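Local structure of protelomerase (Agrobacterium tumefaciens, 4F43) at residues A34-A39 / N77-A82; T160-S165 / I178-Q183. The protein generates the covalently closed hairpin ends of the bacterium's linear chromosome from replicated telomere DNA and protects those ends. The protein carries 1 engineered substitution. All blocks are in the same frame, centred on the assembly; numbering follows the deposited sequence.

Contact 1: A34-A39 / N77-A82. With nucleotides of chain B.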
loop_
_atom_site.group_PDB
_atom_site.type_symbol
_atom_site.label_atom_id
_atom_site.label_comp_id
_atom_site.label_asym_id
_atom_site.label_seq_id
_atom_site.Cartn_x
_atom_site.Cartn_y
_atom_site.Cartn_z
ATOM N N ALA A 34 21.403 13.051 6.010
ATOM C CA ALA A 34 21.621 14.483 6.192
ATOM C C ALA A 34 23.085 14.853 5.969
ATOM O O ALA A 34 23.391 15.826 5.280
ATOM C CB ALA A 34 21.168 14.916 7.577
ATOM N N ASP A 35 23.984 14.069 6.555
ATOM C CA ASP A 35 25.418 14.290 6.399
ATOM C C ASP A 35 25.853 14.017 4.965
ATOM O O ASP A 35 26.820 14.600 4.476
ATOM C CB ASP A 35 26.207 13.401 7.361
ATOM C CG ASP A 35 25.852 13.651 8.812
ATOM O OD1 ASP A 35 25.355 14.755 9.120
ATOM O OD2 ASP A 35 26.070 12.745 9.644
ATOM N N PHE A 36 25.132 13.120 4.300
ATOM C CA PHE A 36 25.390 12.801 2.902
ATOM C C PHE A 36 25.105 14.019 2.027
ATOM O O PHE A 36 25.973 14.492 1.286
ATOM C CB PHE A 36 24.513 11.627 2.471
ATOM C CG PHE A 36 24.928 11.004 1.176
ATOM C CD1 PHE A 36 26.018 10.155 1.122
ATOM C CD2 PHE A 36 24.222 11.255 0.014
ATOM C CE1 PHE A 36 26.400 9.574 -0.068
ATOM C CE2 PHE A 36 24.600 10.676 -1.178
ATOM C CZ PHE A 36 25.691 9.835 -1.218
ATOM N N ILE A 37 23.878 14.522 2.130
ATOM C CA ILE A 37 23.467 15.713 1.393
ATOM C C ILE A 37 24.358 16.904 1.747
ATOM O O ILE A 37 24.667 17.737 0.894
ATOM C CB ILE A 37 21.988 16.062 1.667
ATOM C CG1 ILE A 37 21.085 14.877 1.317
ATOM C CG2 ILE A 37 21.568 17.296 0.884
ATOM C CD1 ILE A 37 21.181 14.438 -0.127
ATOM N N ALA A 38 24.782 16.965 3.006
ATOM C CA ALA A 38 25.675 18.021 3.470
ATOM C C ALA A 38 27.027 17.958 2.766
ATOM O O ALA A 38 27.536 18.973 2.289
ATOM C CB ALA A 38 25.858 17.934 4.978
ATOM N N ALA A 39 27.600 16.759 2.703
ATOM C CA ALA A 39 28.897 16.559 2.067
ATOM C C ALA A 39 28.811 16.761 0.557
ATOM O O ALA A 39 29.795 17.138 -0.079
ATOM C CB ALA A 39 29.437 15.174 2.387
ATOM N N ASN A 77 15.642 9.850 -3.239
ATOM C CA ASN A 77 14.599 10.852 -3.045
ATOM C C ASN A 77 15.135 12.103 -2.358
ATOM O O ASN A 77 14.743 13.225 -2.690
ATOM C CB ASN A 77 13.425 10.270 -2.257
ATOM C CG ASN A 77 12.576 9.331 -3.088
ATOM O OD1 ASN A 77 12.473 9.484 -4.306
ATOM N ND2 ASN A 77 11.959 8.355 -2.433
ATOM N N ALA A 78 16.041 11.903 -1.406
ATOM C CA ALA A 78 16.680 13.019 -0.717
ATOM C C ALA A 78 17.497 13.861 -1.692
ATOM O O ALA A 78 17.480 15.091 -1.629
ATOM C CB ALA A 78 17.556 12.513 0.416
ATOM N N ILE A 79 18.206 13.188 -2.594
ATOM C CA ILE A 79 18.998 13.869 -3.613
ATOM C C ILE A 79 18.098 14.652 -4.565
ATOM O O ILE A 79 18.388 15.802 -4.901
ATOM C CB ILE A 79 19.861 12.878 -4.420
ATOM C CG1 ILE A 79 20.839 12.144 -3.502
ATOM C CG2 ILE A 79 20.620 13.605 -5.519
ATOM C CD1 ILE A 79 21.652 11.073 -4.199
ATOM N N ARG A 80 17.006 14.024 -4.993
ATOM C CA ARG A 80 16.046 14.681 -5.875
ATOM C C ARG A 80 15.445 15.915 -5.214
ATOM O O ARG A 80 15.199 16.926 -5.873
ATOM C CB ARG A 80 14.928 13.719 -6.279
ATOM C CG ARG A 80 15.370 12.592 -7.194
ATOM C CD ARG A 80 14.181 11.748 -7.621
ATOM N NE ARG A 80 14.574 10.624 -8.465
ATOM C CZ ARG A 80 14.601 10.658 -9.793
ATOM N NH1 ARG A 80 14.970 9.584 -10.477
ATOM N NH2 ARG A 80 14.257 11.765 -10.437
ATOM N N GLU A 81 15.212 15.827 -3.908
ATOM C CA GLU A 81 14.637 16.940 -3.163
ATOM C C GLU A 81 15.637 18.079 -2.990
ATOM O O GLU A 81 15.285 19.251 -3.127
ATOM C CB GLU A 81 14.140 16.471 -1.793
ATOM C CG GLU A 81 13.486 17.565 -0.963
ATOM C CD GLU A 81 13.112 17.096 0.430
ATOM O OE1 GLU A 81 12.357 17.814 1.118
ATOM O OE2 GLU A 81 13.577 16.011 0.837
ATOM N N ALA A 82 16.884 17.727 -2.698
ATOM C CA ALA A 82 17.909 18.721 -2.398
ATOM C C ALA A 82 18.445 19.433 -3.638
ATOM O O ALA A 82 18.506 20.661 -3.674
ATOM C CB ALA A 82 19.049 18.084 -1.618
ATOM P P DA B 21 8.246 7.273 -4.619
ATOM O OP1 DA B 21 7.627 8.560 -5.009
ATOM O OP2 DA B 21 9.311 7.252 -3.591
ATOM O "O5'" DA B 21 7.088 6.274 -4.151
ATOM C "C5'" DA B 21 5.875 6.181 -4.896
ATOM C "C4'" DA B 21 4.904 5.199 -4.262
ATOM O "O4'" DA B 21 5.540 3.904 -4.131
ATOM C "C3'" DA B 21 4.420 5.551 -2.858
ATOM O "O3'" DA B 21 3.118 5.019 -2.656
ATOM C "C2'" DA B 21 5.429 4.821 -1.984
ATOM C "C1'" DA B 21 5.526 3.522 -2.771
ATOM N N9 DA B 21 6.722 2.731 -2.509
ATOM C C8 DA B 21 8.016 3.161 -2.419
ATOM N N7 DA B 21 8.876 2.197 -2.178
ATOM C C5 DA B 21 8.087 1.058 -2.109
ATOM C C6 DA B 21 8.375 -0.303 -1.880
ATOM N N6 DA B 21 9.598 -0.803 -1.663
ATOM N N1 DA B 21 7.332 -1.155 -1.884
ATOM C C2 DA B 21 6.095 -0.701 -2.097
ATOM N N3 DA B 21 5.701 0.546 -2.322
ATOM C C4 DA B 21 6.756 1.375 -2.314
#
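Ile37 meets Ala78, Ile79 and Ala82 through both of its branches, and its torsions set which branch goes where: CG2 lies anti to the backbone N, while chi2 of -59° turns CD1 toward the start of the other helix segment. There CD1 packs against Ala78 CB at 4.1 Å and touches Ile79 CG1, while Ile37 CG2 reaches Ala82 CB at 3.6 Å. Ala78 and Ala82, one helical turn apart, offer short methyls that a branched isoleucine can meet with both arms. Phe36 adds a looser touch, Ile79 CD1 lying 4.2 Å from Phe36 CE2 at the ring edge. No hydrogen bond joins the segments, whose axes run 10.5 Å apart at 45°; the side chains meet through apolar groups, and Ile37 CD1 also rests on the backbone at Ala78. Asn77, on the same helix, is turned to the DNA: its ND2 donates to OP2 of DA21 of chain B at 3.1 Å. An amide suits this place, giving a neutral N-H to the phosphate. The contact joins helix 28-40 to the C-terminal end of helix 65-82. Phe36 also packs edge-to-face with Tyr75 and touches Leu52 of helix 46-59, and both Phe36 and Ile79 rest on Met89 of helix 89-92.

Contact 2: T160-S165 / I178-Q183; sequences TQAEFS and ILFNGQ
Antiparallel strands 165-169 and 177-180 of a four-stranded sheet, in the catalytic domain of the telomere resolvase family, meet here at one end, where Leu179 N donates to Ser165 O at 2.8 Å; the return bond, Ser165 N to Leu179 O, is weak at 3.3 Å. Leu179 O also receives a CA-H...O contact from Phe164 CA at 3.2 Å. Beside these backbone bonds the buried apolar side chains of Phe164, Ile178 and Phe180 pack together. With Phe164 CG anti to the carbonyl carbon (chi1 -54°), Phe164 CD1 lies 3.5 Å from Ile178 CD1, and Phe164 CE1 lies 3.5 Å from Phe180 CD1. The two phenyl rings lie side by side but tilted by 31°. Ala162 CB sits at the Phe180 ring edge, a small residue fitting beside a large one. Farther on, where regular strand pairing has ended, the bonds are weak: the nitrogen of the cis peptide between Asn181 and Gly182 to Gln161 O, and Asn181 ND2 to Glu163 OE2, 3.4 Å, polar groups suited to the more exposed margin. Phe164 also packs against Leu147 of helix 140-151 and edge-to-face on Tyr213 of helix 206-217, while Ile178 and Phe180 touch Ile200 of the outer strand 198-201.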
loop_
_atom_site.group_PDB
_atom_site.type_symbol
_atom_site.label_atom_id
_atom_site.label_comp_id
_atom_site.label_asym_id
_atom_site.label_seq_id
_atom_site.Cartn_x
_atom_site.Cartn_y
_atom_site.Cartn_z
ATOM N N THR A 160 -6.947 8.149 4.374
ATOM C CA THR A 160 -6.378 9.455 4.044
ATOM C C THR A 160 -6.954 10.174 2.820
ATOM O O THR A 160 -7.035 11.401 2.814
ATOM C CB THR A 160 -4.841 9.386 3.902
ATOM O OG1 THR A 160 -4.497 8.628 2.737
ATOM C CG2 THR A 160 -4.217 8.738 5.128
ATOM N N GLN A 161 -7.345 9.437 1.785
ATOM C CA GLN A 161 -7.667 10.093 0.517
ATOM C C GLN A 161 -8.712 9.402 -0.362
ATOM O O GLN A 161 -8.641 9.486 -1.588
ATOM C CB GLN A 161 -6.384 10.313 -0.288
ATOM C CG GLN A 161 -5.585 9.043 -0.532
ATOM C CD GLN A 161 -4.263 9.309 -1.219
ATOM O OE1 GLN A 161 -3.784 10.443 -1.250
ATOM N NE2 GLN A 161 -3.664 8.264 -1.778
ATOM N N ALA A 162 -9.683 8.736 0.253
ATOM C CA ALA A 162 -10.755 8.105 -0.510
ATOM C C ALA A 162 -11.922 9.062 -0.731
ATOM O O ALA A 162 -12.237 9.882 0.133
ATOM C CB ALA A 162 -11.232 6.836 0.180
ATOM N N GLU A 163 -12.558 8.955 -1.894
ATOM C CA GLU A 163 -13.740 9.756 -2.204
ATOM C C GLU A 163 -14.826 8.876 -2.806
ATOM O O GLU A 163 -14.961 8.789 -4.025
ATOM C CB GLU A 163 -13.401 10.884 -3.179
ATOM C CG GLU A 163 -12.302 11.821 -2.711
ATOM C CD GLU A 163 -11.760 12.683 -3.834
ATOM O OE1 GLU A 163 -10.725 13.351 -3.630
ATOM O OE2 GLU A 163 -12.371 12.690 -4.924
ATOM N N PHE A 164 -15.599 8.223 -1.944
ATOM C CA PHE A 164 -16.663 7.338 -2.404
ATOM C C PHE A 164 -17.928 8.116 -2.745
ATOM O O PHE A 164 -18.376 8.964 -1.975
ATOM C CB PHE A 164 -16.962 6.264 -1.357
ATOM C CG PHE A 164 -15.753 5.479 -0.935
ATOM C CD1 PHE A 164 -15.090 4.661 -1.835
ATOM C CD2 PHE A 164 -15.283 5.554 0.364
ATOM C CE1 PHE A 164 -13.978 3.936 -1.450
ATOM C CE2 PHE A 164 -14.172 4.832 0.756
ATOM C CZ PHE A 164 -13.519 4.022 -0.152
ATOM N N SER A 165 -18.502 7.816 -3.906
ATOM C CA SER A 165 -19.682 8.522 -4.392
ATOM C C SER A 165 -20.655 7.548 -5.058
ATOM O O SER A 165 -20.238 6.503 -5.561
ATOM C CB SER A 165 -19.267 9.635 -5.361
ATOM O OG SER A 165 -18.389 9.147 -6.357
ATOM N N ILE A 178 -20.032 1.255 -6.024
ATOM C CA ILE A 178 -19.850 2.683 -5.777
ATOM C C ILE A 178 -18.730 3.239 -6.653
ATOM O O ILE A 178 -18.129 2.509 -7.440
ATOM C CB ILE A 178 -19.505 2.961 -4.300
ATOM C CG1 ILE A 178 -18.162 2.324 -3.935
ATOM C CG2 ILE A 178 -20.609 2.454 -3.381
ATOM C CD1 ILE A 178 -17.776 2.514 -2.482
ATOM N N LEU A 179 -18.453 4.532 -6.515
ATOM C CA LEU A 179 -17.352 5.162 -7.237
ATOM C C LEU A 179 -16.192 5.440 -6.285
ATOM O O LEU A 179 -16.385 5.524 -5.073
ATOM C CB LEU A 179 -17.817 6.455 -7.910
ATOM C CG LEU A 179 -19.008 6.339 -8.865
ATOM C CD1 LEU A 179 -19.329 7.690 -9.485
ATOM C CD2 LEU A 179 -18.735 5.302 -9.944
ATOM N N PHE A 180 -14.989 5.583 -6.832
ATOM C CA PHE A 180 -13.795 5.725 -6.004
ATOM C C PHE A 180 -12.758 6.694 -6.573
ATOM O O PHE A 180 -12.576 6.786 -7.788
ATOM C CB PHE A 180 -13.162 4.351 -5.760
ATOM C CG PHE A 180 -11.780 4.415 -5.178
ATOM C CD1 PHE A 180 -11.585 4.810 -3.864
ATOM C CD2 PHE A 180 -10.677 4.075 -5.944
ATOM C CE1 PHE A 180 -10.310 4.871 -3.328
ATOM C CE2 PHE A 180 -9.401 4.133 -5.414
ATOM C CZ PHE A 180 -9.217 4.531 -4.105
ATOM N N ASN A 181 -12.083 7.405 -5.674
ATOM C CA ASN A 181 -11.021 8.340 -6.030
ATOM C C ASN A 181 -10.278 8.773 -4.768
ATOM O O ASN A 181 -10.906 9.125 -3.772
ATOM C CB ASN A 181 -11.609 9.565 -6.732
ATOM C CG ASN A 181 -10.594 10.287 -7.598
ATOM O OD1 ASN A 181 -9.773 9.661 -8.268
ATOM N ND2 ASN A 181 -10.648 11.614 -7.591
ATOM N N GLY A 182 -8.949 8.735 -4.792
ATOM C CA GLY A 182 -8.194 8.269 -5.939
ATOM C C GLY A 182 -7.188 7.198 -5.569
ATOM O O GLY A 182 -6.860 7.010 -4.397
ATOM N N GLN A 183 -6.692 6.499 -6.583
ATOM C CA GLN A 183 -5.768 5.389 -6.388
ATOM C C GLN A 183 -4.429 5.853 -5.817
ATOM O O GLN A 183 -4.032 7.005 -5.994
ATOM C CB GLN A 183 -5.549 4.660 -7.718
ATOM C CG GLN A 183 -4.799 3.335 -7.624
ATOM C CD GLN A 183 -5.680 2.180 -7.187
ATOM O OE1 GLN A 183 -6.689 2.370 -6.508
ATOM N NE2 GLN A 183 -5.304 0.970 -7.584
#

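How the contacts relate
Contacts 1 and 2 share no helix or strand: their centres are 34 Å apart, their nearest atoms about 16 Å, and contact 1 closes along the chain before contact 2 opens. Contact 1 is a small, buried helix-helix meeting made by apolar side chains, with no hydrogen bond across it, far from the centre of the chain. Contact 2 is larger and only partly buried; it adds backbone hydrogen bonds to an apolar interior, as a strand pairing must, and its polar side chains, such as Glu163, lie on the more exposed side. Both lie near the hairpin DNA, but differently: a residue of 77-82 bonds a phosphate directly, whereas the nearest atom of contact 2 is about 5 Å from the nucleic acid.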